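Local coordinates for spindle pole body-associated protein VIK1 (Saccharomyces cerevisiae, PDB 2O0A) that recruits the minus end-directed kinesin Kar3 to microtubules, forms with it a heterodimer that cross-links antiparallel microtubules, and has a motor-like domain without a nucleotide-binding site, at residues Thr249-Ala252 against Leu253-Lys257; Lys274-Asn277 against Lys278-Ile282; Asn176-Glu179 against Asp180-Leu183. All coordinates share one frame; numbering follows the deposited sequence.

All three contacts are local, each within one continuous piece of the C-terminal motor homology domain, and they follow one another along the chain without nesting or crossing. Contact 3 comes first, closing a 3-10 turn in the loop between strands 172-174 and 197-207. Contact 1 forms the N-terminal turns of helix 250-261, and contact 2 those of helix 276-289, which follows strand 265-270 of the central mixed sheet. The centres of contacts 1 and 2 are about 22 Å apart, and helix 231-243 touches both. Contact 3 lies about 34 Å from contact 2, centre to centre, across the middle of the chain, and packs on helix 105-116.

Contact 1: Thr249-Ala252 against Leu253-Lys257; sequences TPIA and LVLKK
Leu253 N donates to Thr249 O at 2.9 Å and so closes the first turn of helix 250-261 of this kinesin-like motor homology domain. Thr249 is the N-cap: its OG1 accepts from Ala252 N at 3.2 Å, with a chi1 of 65° turning the hydroxyl toward the amide, which the helix itself cannot satisfy at this position. Pro250, next in line, has no amide hydrogen to offer and suits the first turn. Regular i to i+4 bonds follow, Val254 N to Pro250 O, Leu255 N to Ile251 O at 3.1 Å, and Lys256 N to Ala252 O.

The side chains of the second turn lie back along the carbonyls of the first. Leu253 CG passes 3.4 Å from Thr249 O, and Val254 CG2 comes still nearer to Pro250 O. Ile251 and Leu255, one turn apart, run alongside each other on the buried face, touching through Ile251 CG2 and Leu255 CD1 at 3.9 Å. This pair meets Met198 of strand 197-207, while Leu255 also rests on Phe237 and Ile241 of helix 231-243. Val254 faces Leu158 and Phe160 of strand 157-160. Lys256 runs back over the first turn, its CG beside the backbone N (chi1 -76°), which brings CG within 3.2 Å of Ala252 O and carries CE to 4.4 Å from Ala252 CB.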
loop_
_atom_site.group_PDB
_atom_site.type_symbol
_atom_site.label_atom_id
_atom_site.label_comp_id
_atom_site.label_asym_id
_atom_site.label_seq_id
_atom_site.Cartn_x
_atom_site.Cartn_y
_atom_site.Cartn_z
ATOM N N THR A 249 8.585 17.903 -7.630
ATOM C CA THR A 249 7.169 18.143 -7.332
ATOM C C THR A 249 6.850 17.560 -5.943
ATOM O O THR A 249 7.531 16.624 -5.506
ATOM C CB THR A 249 6.234 17.508 -8.393
ATOM O OG1 THR A 249 6.354 16.075 -8.362
ATOM C CG2 THR A 249 6.561 18.021 -9.796
ATOM N N PRO A 250 5.852 18.129 -5.227
ATOM C CA PRO A 250 5.409 17.556 -3.951
ATOM C C PRO A 250 5.254 16.035 -4.007
ATOM O O PRO A 250 5.774 15.338 -3.130
ATOM C CB PRO A 250 4.049 18.224 -3.733
ATOM C CG PRO A 250 4.231 19.571 -4.327
ATOM C CD PRO A 250 5.107 19.367 -5.540
ATOM N N ILE A 251 4.582 15.537 -5.046
ATOM C CA ILE A 251 4.366 14.100 -5.213
ATOM C C ILE A 251 5.682 13.319 -5.322
ATOM O O ILE A 251 5.877 12.314 -4.636
ATOM C CB ILE A 251 3.402 13.803 -6.392
ATOM C CG1 ILE A 251 1.957 14.119 -5.970
ATOM C CG2 ILE A 251 3.533 12.349 -6.879
ATOM C CD1 ILE A 251 0.981 14.307 -7.116
ATOM N N ALA A 252 6.597 13.786 -6.170
ATOM C CA ALA A 252 7.872 13.089 -6.333
ATOM C C ALA A 252 8.674 13.109 -5.044
ATOM O O ALA A 252 9.305 12.111 -4.683
ATOM C CB ALA A 252 8.679 13.701 -7.474
ATOM N N LEU A 253 8.637 14.238 -4.337
ATOM C CA LEU A 253 9.364 14.374 -3.072
ATOM C C LEU A 253 8.813 13.430 -1.994
ATOM O O LEU A 253 9.583 12.811 -1.255
ATOM C CB LEU A 253 9.380 15.832 -2.593
ATOM C CG LEU A 253 10.207 16.832 -3.424
ATOM C CD1 LEU A 253 10.133 18.222 -2.816
ATOM C CD2 LEU A 253 11.669 16.418 -3.585
ATOM N N VAL A 254 7.487 13.308 -1.915
ATOM C CA VAL A 254 6.865 12.332 -0.995
ATOM C C VAL A 254 7.318 10.895 -1.287
ATOM O O VAL A 254 7.771 10.178 -0.388
ATOM C CB VAL A 254 5.319 12.399 -1.036
ATOM C CG1 VAL A 254 4.702 11.211 -0.274
ATOM C CG2 VAL A 254 4.838 13.698 -0.451
ATOM N N LEU A 255 7.196 10.492 -2.548
ATOM C CA LEU A 255 7.549 9.140 -2.970
ATOM C C LEU A 255 9.033 8.845 -2.747
ATOM O O LEU A 255 9.400 7.807 -2.207
ATOM C CB LEU A 255 7.142 8.915 -4.424
ATOM C CG LEU A 255 5.625 8.854 -4.619
ATOM C CD1 LEU A 255 5.271 8.995 -6.092
ATOM C CD2 LEU A 255 5.103 7.554 -4.054
ATOM N N LYS A 256 9.884 9.800 -3.100
ATOM C CA LYS A 256 11.312 9.618 -2.865
ATOM C C LYS A 256 11.637 9.476 -1.394
ATOM O O LYS A 256 12.470 8.646 -1.020
ATOM C CB LYS A 256 12.100 10.790 -3.436
ATOM C CG LYS A 256 12.230 10.721 -4.926
ATOM C CD LYS A 256 12.719 12.039 -5.509
ATOM C CE LYS A 256 12.729 11.965 -7.020
ATOM N NZ LYS A 256 13.774 11.040 -7.545
ATOM N N LYS A 257 10.994 10.296 -0.566
ATOM C CA LYS A 257 11.195 10.252 0.876
ATOM C C LYS A 257 10.755 8.920 1.464
ATOM O O LYS A 257 11.447 8.338 2.279
ATOM C CB LYS A 257 10.452 11.398 1.575
ATOM C CG LYS A 257 10.599 11.376 3.097
ATOM C CD LYS A 257 12.028 11.681 3.517
ATOM C CE LYS A 257 12.073 12.229 4.914
ATOM N NZ LYS A 257 13.428 12.781 5.189
#

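Contact 2: Lys274-Asn277 against Lys278-Ile282; sequences KNVN and KLLTI
Leu280 N gives a short bond of 2.9 Å to Val276 O as helix 276-289 gets under way, the start of an alpha-helix packed on the central sheet of a kinesin-like fold. One residue further on, Thr281 N donates to Asn277 O at 3.0 Å. With OG1 beside the backbone N (chi1 -63°), the hydroxyl of Thr281 is brought to 3.2 Å from Asn277 O. The turn before is looser: Leu279 N reaches Asn275 O in a weak bond of 3.3 Å. Water continues the pattern toward the N-terminal end, accepting from Lys278 N and donating to Lys274 O, both at 3.1 Å, and thus takes the place of the i to i+4 bond by which a regular helix would join this pair directly.

Side-chain packing follows the same spacing. Leu280 folds its CG to 3.3 Å from Val276 O, and Leu279 CD1 is set against Asn275 O. The one methyl pair is Leu280 CD1 with Val276 CG2, 4.3 Å apart.

The buried side of the helix start looks onto the central sheet, where Val276 and Leu279 both pack on Leu270 of strand 265-270. Leu280 and Thr281 touch Tyr59 of strand 58-60, and helix 231-243 flanks another side, Leu231 meeting Asn275, Glu235 meeting Lys278, and Ile234 and Phe237 meeting Ile282.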
loop_
_atom_site.group_PDB
_atom_site.type_symbol
_atom_site.label_atom_id
_atom_site.label_comp_id
_atom_site.label_asym_id
_atom_site.label_seq_id
_atom_site.Cartn_x
_atom_site.Cartn_y
_atom_site.Cartn_z
ATOM N N LYS A 274 -6.567 -3.161 -20.369
ATOM C CA LYS A 274 -5.901 -2.145 -21.191
ATOM C C LYS A 274 -4.626 -1.603 -20.542
ATOM O O LYS A 274 -3.686 -1.251 -21.232
ATOM C CB LYS A 274 -6.857 -1.020 -21.602
ATOM C CG LYS A 274 -7.345 -0.139 -20.482
ATOM C CD LYS A 274 -8.133 1.026 -21.056
ATOM C CE LYS A 274 -8.095 2.221 -20.131
ATOM N NZ LYS A 274 -8.288 3.498 -20.881
ATOM N N ASN A 275 -4.581 -1.623 -19.212
ATOM C CA ASN A 275 -3.440 -1.075 -18.481
ATOM C C ASN A 275 -2.463 -2.087 -17.886
ATOM O O ASN A 275 -1.429 -1.701 -17.344
ATOM C CB ASN A 275 -3.928 -0.107 -17.396
ATOM C CG ASN A 275 -4.670 1.086 -17.976
ATOM O OD1 ASN A 275 -5.684 1.523 -17.435
ATOM N ND2 ASN A 275 -4.168 1.609 -19.090
ATOM N N VAL A 276 -2.759 -3.376 -18.020
ATOM C CA VAL A 276 -1.966 -4.388 -17.332
ATOM C C VAL A 276 -0.487 -4.419 -17.758
ATOM O O VAL A 276 0.384 -4.562 -16.915
ATOM C CB VAL A 276 -2.633 -5.786 -17.384
ATOM C CG1 VAL A 276 -2.510 -6.424 -18.778
ATOM C CG2 VAL A 276 -2.059 -6.706 -16.296
ATOM N N ASN A 277 -0.199 -4.241 -19.047
ATOM C CA ASN A 277 1.178 -4.352 -19.508
ATOM C C ASN A 277 2.123 -3.273 -18.945
ATOM O O ASN A 277 3.274 -3.564 -18.605
ATOM C CB ASN A 277 1.227 -4.464 -21.042
ATOM C CG ASN A 277 0.485 -5.703 -21.567
ATOM O OD1 ASN A 277 0.210 -6.645 -20.824
ATOM N ND2 ASN A 277 0.170 -5.703 -22.858
ATOM N N LYS A 278 1.617 -2.043 -18.824
ATOM C CA LYS A 278 2.353 -0.934 -18.222
ATOM C C LYS A 278 2.630 -1.202 -16.747
ATOM O O LYS A 278 3.751 -0.987 -16.269
ATOM C CB LYS A 278 1.565 0.363 -18.380
ATOM C CG LYS A 278 1.644 0.947 -19.789
ATOM C CD LYS A 278 2.604 2.103 -19.841
ATOM C CE LYS A 278 2.190 3.138 -20.895
ATOM N NZ LYS A 278 2.142 2.574 -22.279
ATOM N N LEU A 279 1.610 -1.684 -16.035
ATOM C CA LEU A 279 1.766 -2.023 -14.619
ATOM C C LEU A 279 2.754 -3.179 -14.416
ATOM O O LEU A 279 3.547 -3.166 -13.470
ATOM C CB LEU A 279 0.406 -2.274 -13.933
ATOM C CG LEU A 279 -0.313 -1.037 -13.338
ATOM C CD1 LEU A 279 -0.597 0.069 -14.355
ATOM C CD2 LEU A 279 -1.596 -1.398 -12.569
ATOM N N LEU A 280 2.752 -4.161 -15.319
ATOM C CA LEU A 280 3.777 -5.209 -15.255
ATOM C C LEU A 280 5.172 -4.620 -15.455
ATOM O O LEU A 280 6.089 -4.931 -14.715
ATOM C CB LEU A 280 3.492 -6.325 -16.269
ATOM C CG LEU A 280 2.235 -7.157 -16.006
ATOM C CD1 LEU A 280 1.932 -8.005 -17.227
ATOM C CD2 LEU A 280 2.408 -8.031 -14.752
ATOM N N THR A 281 5.333 -3.735 -16.439
ATOM C CA THR A 281 6.627 -3.078 -16.633
ATOM C C THR A 281 7.106 -2.331 -15.380
ATOM O O THR A 281 8.266 -2.428 -14.983
ATOM C CB THR A 281 6.590 -2.150 -17.860
ATOM O OG1 THR A 281 6.359 -2.951 -19.020
ATOM C CG2 THR A 281 7.915 -1.378 -18.014
ATOM N N ILE A 282 6.196 -1.608 -14.746
ATOM C CA ILE A 282 6.522 -0.855 -13.539
ATOM C C ILE A 282 6.927 -1.790 -12.412
ATOM O O ILE A 282 7.879 -1.505 -11.685
ATOM C CB ILE A 282 5.369 0.082 -13.151
ATOM C CG1 ILE A 282 5.214 1.136 -14.254
ATOM C CG2 ILE A 282 5.636 0.752 -11.791
ATOM C CD1 ILE A 282 4.021 2.029 -14.130
HETATM O O HOH W 1 -0.662 -1.155 -20.683
#

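Contact 3: Asn176-Glu179 against Asp180-Leu183; sequences NGLE and DLPL
Asp180 N bonds back to Gly177 O at 3.3 Å and Leu181 N to Leu178 O at 3.1 Å, two i to i+3 links forming a short 3-10 turn that follows directly on a type II' beta turn closed by Glu179 N to Asn176 O. Gly177 holds the second position of that beta turn, where its positive phi of 48° favours glycine.

The carboxylate of Asp180 folds back over the start of the turn. Its OD2 accepts from Asn176 N at 2.9 Å, a nearly straight bond that arrives on the syn side but 34° out of the carboxylate plane. CG sits beside the residue's own N (chi1 -69°), which aims OD2 back toward Asn176, and the same oxygen also receives Glu175 N, so one atom holds two successive backbone amides. An alanine here would remove the oxygen that both amides share, and the amides of Glu175 and Asn176 would probably be left without this partner, freeing the approach to the turn to shift.

On the apolar side, Leu178 CD2 and Leu181 CD1 approach to 4.4 Å, and both side chains rest on Ile112 of helix 105-116. Leu181 CB also lies against Leu178 O. A water 2.7 Å from Leu178 O and 2.8 Å from Pro182 O lies between these two carbonyls, where the chain leaves the turn.

The whole is a type II' turn running into a short 3-10 turn, with Asp180 OD2 accepting the two amides that enter it, set in the long connection between strands 172-174 and 197-207 of the motor-like fold and packed on helix 105-116.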
loop_
_atom_site.group_PDB
_atom_site.type_symbol
_atom_site.label_atom_id
_atom_site.label_comp_id
_atom_site.label_asym_id
_atom_site.label_seq_id
_atom_site.Cartn_x
_atom_site.Cartn_y
_atom_site.Cartn_z
ATOM N N ASN A 176 -13.133 3.902 17.232
ATOM C CA ASN A 176 -13.952 2.811 16.705
ATOM C C ASN A 176 -13.916 2.781 15.173
ATOM O O ASN A 176 -14.928 3.017 14.505
ATOM C CB ASN A 176 -15.393 2.923 17.223
ATOM C CG ASN A 176 -15.470 3.004 18.745
ATOM O OD1 ASN A 176 -14.939 2.151 19.456
ATOM N ND2 ASN A 176 -16.136 4.038 19.246
ATOM N N GLY A 177 -12.736 2.511 14.626
ATOM C CA GLY A 177 -12.562 2.325 13.191
ATOM C C GLY A 177 -13.210 3.397 12.339
ATOM O O GLY A 177 -13.065 4.595 12.613
ATOM N N LEU A 178 -13.949 2.962 11.321
ATOM C CA LEU A 178 -14.544 3.869 10.338
ATOM C C LEU A 178 -15.537 4.884 10.914
ATOM O O LEU A 178 -15.827 5.897 10.282
ATOM C CB LEU A 178 -15.197 3.069 9.208
ATOM C CG LEU A 178 -14.260 2.285 8.286
ATOM C CD1 LEU A 178 -15.061 1.261 7.512
ATOM C CD2 LEU A 178 -13.534 3.219 7.334
ATOM N N GLU A 179 -16.025 4.621 12.128
ATOM C CA GLU A 179 -17.020 5.472 12.805
ATOM C C GLU A 179 -16.492 6.862 13.161
ATOM O O GLU A 179 -17.260 7.812 13.321
ATOM C CB GLU A 179 -17.522 4.767 14.073
ATOM C CG GLU A 179 -18.312 3.497 13.781
ATOM C CD GLU A 179 -18.476 2.595 14.992
ATOM O OE1 GLU A 179 -18.743 3.106 16.101
ATOM O OE2 GLU A 179 -18.343 1.364 14.831
ATOM N N ASP A 180 -15.179 6.976 13.284
ATOM C CA ASP A 180 -14.550 8.249 13.612
ATOM C C ASP A 180 -14.142 9.030 12.381
ATOM O O ASP A 180 -13.610 10.150 12.485
ATOM C CB ASP A 180 -13.361 8.014 14.531
ATOM C CG ASP A 180 -13.788 7.557 15.903
ATOM O OD1 ASP A 180 -14.804 8.076 16.412
ATOM O OD2 ASP A 180 -13.129 6.665 16.461
ATOM N N LEU A 181 -14.385 8.442 11.215
ATOM C CA LEU A 181 -13.988 9.064 9.961
ATOM C C LEU A 181 -15.208 9.550 9.189
ATOM O O LEU A 181 -16.333 9.086 9.452
ATOM C CB LEU A 181 -13.154 8.082 9.127
ATOM C CG LEU A 181 -11.843 7.665 9.798
ATOM C CD1 LEU A 181 -11.206 6.528 9.022
ATOM C CD2 LEU A 181 -10.884 8.837 9.953
ATOM N N PRO A 182 -15.003 10.472 8.230
ATOM C CA PRO A 182 -16.151 11.019 7.520
ATOM C C PRO A 182 -16.984 9.953 6.822
ATOM O O PRO A 182 -16.488 8.879 6.450
ATOM C CB PRO A 182 -15.515 11.962 6.493
ATOM C CG PRO A 182 -14.213 12.348 7.115
ATOM C CD PRO A 182 -13.749 11.087 7.762
ATOM N N LEU A 183 -18.261 10.257 6.646
ATOM C CA LEU A 183 -19.150 9.352 5.942
ATOM C C LEU A 183 -18.708 9.024 4.521
ATOM O O LEU A 183 -19.070 7.956 3.991
ATOM C CB LEU A 183 -20.575 9.918 5.936
ATOM C CG LEU A 183 -21.246 9.934 7.313
ATOM C CD1 LEU A 183 -22.383 10.963 7.303
ATOM C CD2 LEU A 183 -21.730 8.550 7.717
HETATM O O HOH W 2 -16.169 6.328 7.593
#